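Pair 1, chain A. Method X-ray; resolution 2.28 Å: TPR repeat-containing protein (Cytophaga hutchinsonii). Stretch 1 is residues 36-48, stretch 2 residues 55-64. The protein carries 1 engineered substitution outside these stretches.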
# COMPACT_ATOMS: atom_id res chain seq x y z
N SER A 36 8.11 -12.62 33.19
CA SER A 36 8.02 -13.02 31.80
C SER A 36 8.16 -11.81 30.91
O SER A 36 7.61 -10.74 31.20
CB SER A 36 6.68 -13.67 31.54
OG SER A 36 6.49 -13.89 30.15
N PRO A 37 8.94 -11.93 29.83
CA PRO A 37 9.11 -10.80 28.92
C PRO A 37 7.99 -10.73 27.88
O PRO A 37 7.69 -9.67 27.33
CB PRO A 37 10.47 -11.08 28.28
CG PRO A 37 10.55 -12.59 28.30
CD PRO A 37 10.04 -12.90 29.67
N TYR A 38 7.35 -11.88 27.66
CA TYR A 38 6.30 -12.01 26.65
C TYR A 38 4.99 -11.29 26.88
O TYR A 38 4.08 -11.43 26.07
CB TYR A 38 6.03 -13.49 26.39
CG TYR A 38 7.28 -14.21 25.94
CD1 TYR A 38 7.95 -13.81 24.79
CD2 TYR A 38 7.83 -15.24 26.71
CE1 TYR A 38 9.15 -14.43 24.41
CE2 TYR A 38 9.02 -15.87 26.33
CZ TYR A 38 9.68 -15.45 25.19
OH TYR A 38 10.85 -16.07 24.82
N ILE A 39 4.88 -10.54 27.97
CA ILE A 39 3.65 -9.78 28.17
C ILE A 39 3.91 -8.42 27.53
O ILE A 39 2.99 -7.76 27.06
CB ILE A 39 3.30 -9.59 29.68
CG1 ILE A 39 4.27 -8.63 30.37
CG2 ILE A 39 3.29 -10.93 30.37
CD1 ILE A 39 3.87 -8.27 31.80
N TYR A 40 5.18 -8.04 27.48
CA TYR A 40 5.57 -6.75 26.94
C TYR A 40 5.52 -6.62 25.43
O TYR A 40 5.06 -5.59 24.93
CB TYR A 40 6.96 -6.39 27.48
CG TYR A 40 6.96 -6.27 29.00
CD1 TYR A 40 6.41 -5.16 29.62
CD2 TYR A 40 7.46 -7.30 29.80
CE1 TYR A 40 6.35 -5.06 31.02
CE2 TYR A 40 7.40 -7.21 31.20
CZ TYR A 40 6.84 -6.09 31.80
OH TYR A 40 6.80 -5.99 33.18
N ASN A 41 5.96 -7.62 24.68
CA ASN A 41 5.91 -7.47 23.23
C ASN A 41 4.46 -7.51 22.74
O ASN A 41 4.15 -6.95 21.70
CB ASN A 41 6.75 -8.54 22.51
CG ASN A 41 6.24 -9.95 22.73
OD1 ASN A 41 5.71 -10.28 23.79
ND2 ASN A 41 6.42 -10.80 21.74
N ARG A 42 3.59 -8.16 23.50
CA ARG A 42 2.18 -8.26 23.14
C ARG A 42 1.45 -6.99 23.51
O ARG A 42 0.60 -6.50 22.76
CB ARG A 42 1.55 -9.47 23.83
CG ARG A 42 2.02 -10.81 23.27
CD ARG A 42 1.34 -11.99 23.97
NE ARG A 42 1.70 -13.26 23.34
CZ ARG A 42 2.92 -13.77 23.31
NH1 ARG A 42 3.94 -13.13 23.87
NH2 ARG A 42 3.13 -14.94 22.71
N ARG A 43 1.78 -6.43 24.67
CA ARG A 43 1.13 -5.21 25.11
C ARG A 43 1.60 -4.10 24.18
O ARG A 43 0.84 -3.20 23.85
CB ARG A 43 1.51 -4.88 26.56
CG ARG A 43 0.57 -3.89 27.25
CD ARG A 43 0.81 -3.85 28.76
NE ARG A 43 2.05 -3.17 29.12
CZ ARG A 43 2.50 -3.03 30.36
NH1 ARG A 43 1.81 -3.54 31.38
NH2 ARG A 43 3.62 -2.37 30.59
N ALA A 44 2.85 -4.18 23.76
CA ALA A 44 3.40 -3.18 22.85
C ALA A 44 2.55 -3.13 21.58
O ALA A 44 2.14 -2.05 21.15
CB ALA A 44 4.84 -3.51 22.51
N VAL A 45 2.28 -4.29 21.00
CA VAL A 45 1.46 -4.37 19.79
C VAL A 45 0.05 -3.85 20.08
O VAL A 45 -0.52 -3.11 19.29
CB VAL A 45 1.35 -5.81 19.27
CG1 VAL A 45 0.31 -5.87 18.16
CG2 VAL A 45 2.69 -6.27 18.75
N CYS A 46 -0.53 -4.26 21.21
CA CYS A 46 -1.87 -3.78 21.54
C CYS A 46 -1.85 -2.24 21.48
O CYS A 46 -2.59 -1.63 20.71
CB CYS A 46 -2.29 -4.29 22.93
SG CYS A 46 -2.59 -6.11 23.01
N TYR A 47 -0.98 -1.62 22.28
CA TYR A 47 -0.88 -0.16 22.29
C TYR A 47 -0.67 0.40 20.88
O TYR A 47 -1.26 1.43 20.51
CB TYR A 47 0.26 0.29 23.20
CG TYR A 47 -0.08 0.30 24.68
CD1 TYR A 47 -1.19 1.02 25.15
CD2 TYR A 47 0.71 -0.37 25.62
CE1 TYR A 47 -1.49 1.07 26.50
CE2 TYR A 47 0.41 -0.33 26.99
CZ TYR A 47 -0.70 0.40 27.42
OH TYR A 47 -1.00 0.45 28.76
N TYR A 48 0.16 -0.26 20.08
CA TYR A 48 0.44 0.18 18.72
C TYR A 48 -0.83 0.19 17.84
O TYR A 48 -1.02 1.10 17.04
CB TYR A 48 1.48 -0.73 18.07
CG TYR A 48 1.65 -0.52 16.59
CD1 TYR A 48 2.45 0.51 16.10
CD2 TYR A 48 0.97 -1.32 15.68
CE1 TYR A 48 2.58 0.73 14.74
CE2 TYR A 48 1.09 -1.11 14.31
CZ TYR A 48 1.89 -0.09 13.84
OH TYR A 48 2.00 0.13 12.49
N LEU A 55 3.45 4.65 24.57
CA LEU A 55 3.22 3.51 25.44
C LEU A 55 3.77 2.27 24.78
O LEU A 55 4.39 1.43 25.44
CB LEU A 55 1.72 3.34 25.68
CG LEU A 55 1.13 3.71 27.05
CD1 LEU A 55 2.10 4.59 27.84
CD2 LEU A 55 -0.19 4.41 26.82
N ALA A 56 3.54 2.15 23.48
CA ALA A 56 4.02 1.01 22.73
C ALA A 56 5.54 1.01 22.55
O ALA A 56 6.15 -0.04 22.36
CB ALA A 56 3.34 0.96 21.38
N GLN A 57 6.17 2.19 22.59
CA GLN A 57 7.61 2.23 22.45
C GLN A 57 8.21 1.75 23.77
O GLN A 57 9.11 0.91 23.78
CB GLN A 57 8.13 3.64 22.14
CG GLN A 57 9.61 3.63 21.72
CD GLN A 57 10.18 5.00 21.37
OE1 GLN A 57 11.28 5.10 20.83
NE2 GLN A 57 9.45 6.05 21.70
N LYS A 58 7.69 2.25 24.89
CA LYS A 58 8.21 1.84 26.18
C LYS A 58 8.08 0.33 26.35
O LYS A 58 8.98 -0.31 26.91
CB LYS A 58 7.48 2.56 27.32
CG LYS A 58 8.04 2.20 28.70
CD LYS A 58 7.61 3.16 29.82
CE LYS A 58 6.17 2.95 30.27
NZ LYS A 58 5.83 3.86 31.41
N ASP A 59 6.98 -0.23 25.88
CA ASP A 59 6.74 -1.67 25.99
C ASP A 59 7.65 -2.52 25.13
O ASP A 59 8.17 -3.54 25.58
CB ASP A 59 5.29 -2.00 25.65
CG ASP A 59 4.35 -1.89 26.85
OD1 ASP A 59 4.82 -1.63 27.98
OD2 ASP A 59 3.13 -2.08 26.65
N ILE A 60 7.85 -2.12 23.88
CA ILE A 60 8.70 -2.93 23.02
C ILE A 60 10.14 -2.84 23.48
O ILE A 60 10.94 -3.74 23.23
CB ILE A 60 8.59 -2.50 21.54
CG1 ILE A 60 9.18 -3.59 20.66
CG2 ILE A 60 9.30 -1.19 21.33
CD1 ILE A 60 8.42 -4.90 20.74
N GLU A 61 10.49 -1.76 24.19
CA GLU A 61 11.85 -1.60 24.67
C GLU A 61 12.04 -2.35 25.99
O GLU A 61 13.12 -2.86 26.28
CB GLU A 61 12.20 -0.11 24.81
CG GLU A 61 12.10 0.62 23.46
CD GLU A 61 12.55 2.07 23.50
OE1 GLU A 61 12.18 2.80 24.45
OE2 GLU A 61 13.26 2.50 22.56
N THR A 62 10.98 -2.43 26.78
CA THR A 62 11.05 -3.17 28.03
C THR A 62 11.20 -4.62 27.58
O THR A 62 12.01 -5.38 28.11
CB THR A 62 9.76 -2.99 28.85
OG1 THR A 62 9.70 -1.66 29.36
CG2 THR A 62 9.71 -3.99 30.00
N TYR A 63 10.41 -5.00 26.58
CA TYR A 63 10.51 -6.35 26.04
C TYR A 63 11.96 -6.71 25.69
O TYR A 63 12.48 -7.71 26.18
CB TYR A 63 9.64 -6.46 24.80
CG TYR A 63 9.80 -7.77 24.07
CD1 TYR A 63 9.33 -8.95 24.62
CD2 TYR A 63 10.40 -7.81 22.81
CE1 TYR A 63 9.44 -10.16 23.93
CE2 TYR A 63 10.51 -9.01 22.12
CZ TYR A 63 10.03 -10.18 22.69
OH TYR A 63 10.13 -11.37 22.02
N PHE A 64 12.60 -5.90 24.84
CA PHE A 64 13.98 -6.18 24.41
C PHE A 64 15.07 -6.09 25.48
O PHE A 64 16.20 -6.54 25.27
CB PHE A 64 14.36 -5.30 23.22
CG PHE A 64 13.84 -5.80 21.91
CD1 PHE A 64 14.20 -7.07 21.46
CD2 PHE A 64 12.95 -5.05 21.16
CE1 PHE A 64 13.67 -7.58 20.26
CE2 PHE A 64 12.41 -5.55 19.96
CZ PHE A 64 12.77 -6.82 19.51

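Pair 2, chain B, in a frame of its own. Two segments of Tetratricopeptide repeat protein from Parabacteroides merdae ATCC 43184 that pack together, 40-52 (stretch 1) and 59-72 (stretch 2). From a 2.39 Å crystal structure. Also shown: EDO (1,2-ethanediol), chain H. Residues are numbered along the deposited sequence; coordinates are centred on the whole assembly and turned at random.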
# COMPACT_ATOMS: atom_id res chain seq x y z
N ASN B 40 10.23 18.11 20.13
CA ASN B 40 9.41 18.56 19.01
C ASN B 40 9.37 17.60 17.84
O ASN B 40 8.33 17.54 17.17
CB ASN B 40 9.83 19.94 18.53
CG ASN B 40 9.18 21.02 19.34
OD1 ASN B 40 8.38 20.75 20.27
ND2 ASN B 40 9.48 22.28 19.01
N TYR B 41 10.47 16.84 17.60
CA TYR B 41 10.54 15.87 16.51
C TYR B 41 9.40 14.81 16.66
O TYR B 41 8.93 14.26 15.67
CB TYR B 41 11.94 15.19 16.47
CG TYR B 41 12.07 14.12 17.53
CD1 TYR B 41 12.35 14.45 18.86
CD2 TYR B 41 11.80 12.78 17.23
CE1 TYR B 41 12.38 13.47 19.86
CE2 TYR B 41 11.82 11.80 18.23
CZ TYR B 41 12.12 12.15 19.53
OH TYR B 41 12.16 11.18 20.51
N ALA B 42 8.97 14.54 17.91
CA ALA B 42 7.89 13.60 18.14
C ALA B 42 6.57 14.23 17.75
O ALA B 42 5.71 13.54 17.19
CB ALA B 42 7.86 13.18 19.60
N LEU B 43 6.43 15.53 18.01
CA LEU B 43 5.22 16.27 17.68
C LEU B 43 5.09 16.37 16.17
O LEU B 43 3.99 16.17 15.65
CB LEU B 43 5.22 17.67 18.33
CG LEU B 43 5.20 17.71 19.86
CD1 LEU B 43 4.87 19.13 20.35
CD2 LEU B 43 4.20 16.69 20.42
N LEU B 44 6.23 16.61 15.48
CA LEU B 44 6.28 16.70 14.02
C LEU B 44 5.91 15.36 13.38
O LEU B 44 5.26 15.36 12.34
CB LEU B 44 7.65 17.19 13.52
CG LEU B 44 7.88 18.69 13.73
CD1 LEU B 44 9.34 19.02 13.95
CD2 LEU B 44 7.25 19.52 12.64
N THR B 45 6.23 14.23 14.04
CA THR B 45 5.89 12.89 13.52
C THR B 45 4.37 12.73 13.52
O THR B 45 3.81 12.41 12.46
CB THR B 45 6.62 11.76 14.28
OG1 THR B 45 8.01 12.08 14.39
CG2 THR B 45 6.52 10.45 13.57
N ASN B 46 3.71 13.00 14.69
CA ASN B 46 2.25 12.96 14.88
C ASN B 46 1.55 13.88 13.88
O ASN B 46 0.61 13.45 13.22
CB ASN B 46 1.86 13.39 16.31
CG ASN B 46 2.36 12.53 17.45
OD1 ASN B 46 2.48 11.30 17.34
ND2 ASN B 46 2.58 13.18 18.60
N LEU B 47 2.05 15.12 13.75
CA LEU B 47 1.53 16.13 12.81
C LEU B 47 1.57 15.57 11.38
O LEU B 47 0.55 15.61 10.70
CB LEU B 47 2.32 17.45 12.93
CG LEU B 47 1.91 18.61 12.00
CD1 LEU B 47 0.54 19.17 12.36
CD2 LEU B 47 2.93 19.74 12.06
N GLY B 48 2.70 14.99 10.99
CA GLY B 48 2.85 14.38 9.67
C GLY B 48 1.77 13.36 9.39
O GLY B 48 1.14 13.41 8.33
N THR B 49 1.51 12.45 10.36
CA THR B 49 0.49 11.40 10.23
C THR B 49 -0.93 12.00 10.19
O THR B 49 -1.73 11.57 9.35
CB THR B 49 0.63 10.37 11.33
OG1 THR B 49 2.02 10.10 11.53
CG2 THR B 49 -0.02 9.07 10.96
N ILE B 50 -1.22 13.00 11.06
CA ILE B 50 -2.50 13.72 11.12
C ILE B 50 -2.76 14.43 9.77
O ILE B 50 -3.88 14.37 9.24
CB ILE B 50 -2.49 14.71 12.31
CG1 ILE B 50 -2.59 13.96 13.65
CG2 ILE B 50 -3.58 15.78 12.18
CD1 ILE B 50 -2.14 14.73 14.82
N GLN B 51 -1.71 15.07 9.21
CA GLN B 51 -1.75 15.76 7.92
C GLN B 51 -1.97 14.77 6.78
O GLN B 51 -2.74 15.07 5.87
CB GLN B 51 -0.46 16.58 7.69
CG GLN B 51 -0.37 17.79 8.60
CD GLN B 51 0.88 18.60 8.36
OE1 GLN B 51 1.97 18.06 8.18
NE2 GLN B 51 0.75 19.91 8.35
N ARG B 52 -1.31 13.60 6.83
CA ARG B 52 -1.45 12.55 5.81
C ARG B 52 -2.88 11.99 5.81
O ARG B 52 -3.45 11.80 4.74
CB ARG B 52 -0.43 11.42 6.05
CG ARG B 52 -0.32 10.44 4.88
CD ARG B 52 0.38 9.16 5.28
NE ARG B 52 0.58 8.31 4.11
CZ ARG B 52 1.22 7.14 4.10
NH1 ARG B 52 1.75 6.67 5.22
NH2 ARG B 52 1.34 6.45 2.98
N GLU B 59 2.28 18.57 2.66
CA GLU B 59 2.48 19.14 4.01
C GLU B 59 3.07 18.09 4.96
O GLU B 59 4.02 18.37 5.70
CB GLU B 59 1.16 19.65 4.60
CG GLU B 59 0.85 21.10 4.27
CD GLU B 59 -0.62 21.38 4.11
OE1 GLU B 59 -1.18 21.02 3.05
OE2 GLU B 59 -1.22 21.97 5.05
N ALA B 60 2.46 16.89 4.94
CA ALA B 60 2.86 15.73 5.72
C ALA B 60 4.30 15.38 5.43
O ALA B 60 5.04 15.06 6.36
CB ALA B 60 1.96 14.55 5.39
N LEU B 61 4.73 15.50 4.16
CA LEU B 61 6.11 15.21 3.79
C LEU B 61 7.05 16.21 4.46
O LEU B 61 8.10 15.79 4.97
CB LEU B 61 6.29 15.21 2.25
CG LEU B 61 7.72 15.12 1.68
CD1 LEU B 61 8.48 13.90 2.22
CD2 LEU B 61 7.70 15.12 0.16
N ILE B 62 6.67 17.48 4.51
CA ILE B 62 7.50 18.52 5.14
C ILE B 62 7.64 18.22 6.66
O ILE B 62 8.76 18.30 7.20
CB ILE B 62 6.97 19.94 4.82
CG1 ILE B 62 7.25 20.26 3.31
CG2 ILE B 62 7.60 21.01 5.75
CD1 ILE B 62 6.68 21.58 2.73
N SER B 63 6.53 17.82 7.32
CA SER B 63 6.53 17.50 8.75
C SER B 63 7.46 16.30 9.05
O SER B 63 8.31 16.41 9.94
CB SER B 63 5.11 17.23 9.24
OG SER B 63 4.35 18.42 9.26
N TYR B 64 7.35 15.21 8.28
CA TYR B 64 8.21 14.04 8.42
C TYR B 64 9.68 14.39 8.13
O TYR B 64 10.57 13.92 8.86
CB TYR B 64 7.76 12.89 7.49
CG TYR B 64 6.48 12.18 7.89
CD1 TYR B 64 6.15 11.99 9.23
CD2 TYR B 64 5.65 11.61 6.93
CE1 TYR B 64 4.99 11.31 9.60
CE2 TYR B 64 4.48 10.95 7.28
CZ TYR B 64 4.15 10.80 8.62
OH TYR B 64 3.02 10.11 8.94
N THR B 65 9.94 15.22 7.11
CA THR B 65 11.29 15.65 6.76
C THR B 65 11.91 16.42 7.94
O THR B 65 13.08 16.19 8.27
CB THR B 65 11.28 16.46 5.45
OG1 THR B 65 10.94 15.57 4.39
CG2 THR B 65 12.62 17.10 5.15
N SER B 66 11.10 17.28 8.60
CA SER B 66 11.52 18.08 9.75
C SER B 66 11.81 17.19 10.94
O SER B 66 12.84 17.37 11.57
CB SER B 66 10.44 19.09 10.12
OG SER B 66 10.22 20.00 9.05
N ALA B 67 10.92 16.23 11.24
CA ALA B 67 11.06 15.26 12.33
C ALA B 67 12.35 14.43 12.16
O ALA B 67 13.04 14.17 13.13
CB ALA B 67 9.85 14.33 12.36
N LEU B 68 12.64 14.02 10.93
CA LEU B 68 13.79 13.18 10.60
C LEU B 68 15.14 13.91 10.82
O LEU B 68 16.10 13.28 11.26
CB LEU B 68 13.66 12.66 9.15
CG LEU B 68 14.56 11.49 8.78
CD1 LEU B 68 14.25 10.25 9.61
CD2 LEU B 68 14.46 11.18 7.34
N SER B 69 15.16 15.24 10.58
CA SER B 69 16.31 16.15 10.70
C SER B 69 17.39 15.77 11.77
O SER B 69 18.58 15.61 11.42
CB SER B 69 15.82 17.57 10.97
OG SER B 69 16.89 18.48 10.86
N GLY B 70 17.01 15.65 13.05
CA GLY B 70 17.98 15.29 14.07
C GLY B 70 17.95 13.84 14.47
O GLY B 70 18.70 13.43 15.36
N HIS B 71 17.06 13.05 13.84
CA HIS B 71 16.80 11.64 14.17
C HIS B 71 16.71 10.80 12.89
O HIS B 71 15.74 10.08 12.70
CB HIS B 71 15.49 11.55 14.98
CG HIS B 71 15.46 12.50 16.14
ND1 HIS B 71 15.24 13.85 15.96
CD2 HIS B 71 15.68 12.26 17.46
CE1 HIS B 71 15.34 14.39 17.16
NE2 HIS B 71 15.58 13.47 18.10
N THR B 72 17.77 10.87 12.06
CA THR B 72 17.90 10.24 10.73
C THR B 72 17.73 8.70 10.70
O THR B 72 17.55 8.12 9.62
CB THR B 72 19.26 10.60 10.11
OG1 THR B 72 20.29 10.14 10.98
CG2 THR B 72 19.40 12.10 9.82
C1 EDO H . 1.37 6.47 13.34
O1 EDO H . 1.25 5.69 12.15
C2 EDO H . 2.67 7.33 13.33
O2 EDO H . 2.40 8.66 13.76
O HOH W 1 3.65 20.74 7.45
O HOH W 2 2.11 7.78 7.84

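Both pairs are antiparallel helical hairpins. In each, the helix axes approach to 7.6 Å (pair 1) or 7.8 Å (pair 2) and their directions differ by 163°; fourteen central residues superpose with an RMSD of 0.3 Å. Small residues sit where the backbones come close. A:Ala44 matches B:Gly48, and A:Ala56 matches B:Ala60: the CA atoms of A:Ala44 and A:Ala56 lie 4.2 Å apart, as do those of B:Gly48 and B:Ala60. In both pairs the alanine methyl of the second helix rests against a backbone carbonyl of the first, with A:Ala56 CB 3.2 Å from A:Ala44 O and B:Ala60 CB 3.3 Å from B:Gly48 O.

The neighbouring position shows why alanine suits one pair and glycine the other. In pair 1, A:Ala44 CB packs 4.0 Å from A:Ile60 CB. The match of A:Ile60 is B:Tyr64, whose ring lies over B:Gly48, with B:Gly48 CA 4.1 Å from the ring centroid. An ideal CB on the glycine would fall 2.5 Å from B:Tyr64 CE1, a clash. The tyrosine also reaches past the glycine to hydrogen-bond through its hydroxyl, B:Tyr64 OH lying 2.8 Å from B:Thr49 OG1.

A:Asp59 and B:Ser63 both enter a hole formed by four matched residues, but their polar groups are satisfied differently. A:Asp59 forms a salt bridge with A:Arg43, whose NE lies 2.9 Å from A:Asp59 OD2 while its NH2 donates to A:Asp59 OD1 at 3.0 Å. This pairing balances charge in a buried site. In pair 2, B:Leu47 occupies the position of A:Arg43, and the smaller, neutral serine donates instead from B:Ser63 OG to B:Gln51 OE1, 2.6 Å away. B:Gln51 matches A:Tyr47, whose ring is covered on one face by A:Leu55, with A:Leu55 CB 3.7 Å from the centroid.

Toward the start of the first helix, bulk is distributed differently. A:Tyr63 spreads its broad ring beneath A:Asn41, with A:Asn41 CB 3.3 Å from the ring centroid, and its CB lies 3.8 Å from A:Tyr40 CB. Its match, B:Ala67, offers only a methyl, and B:Ala67 CB sits 3.8 Å from the CB of B:Leu44, the match of A:Tyr40, and 3.4 Å from B:Tyr41 O. In pair 2, B:Tyr41 stacks face to face on B:His71, ring centroids 3.7 Å apart; B:His71 has no counterpart among the matched positions. The two contacts bury 663 Å² in pair 1 and 674 Å² in pair 2.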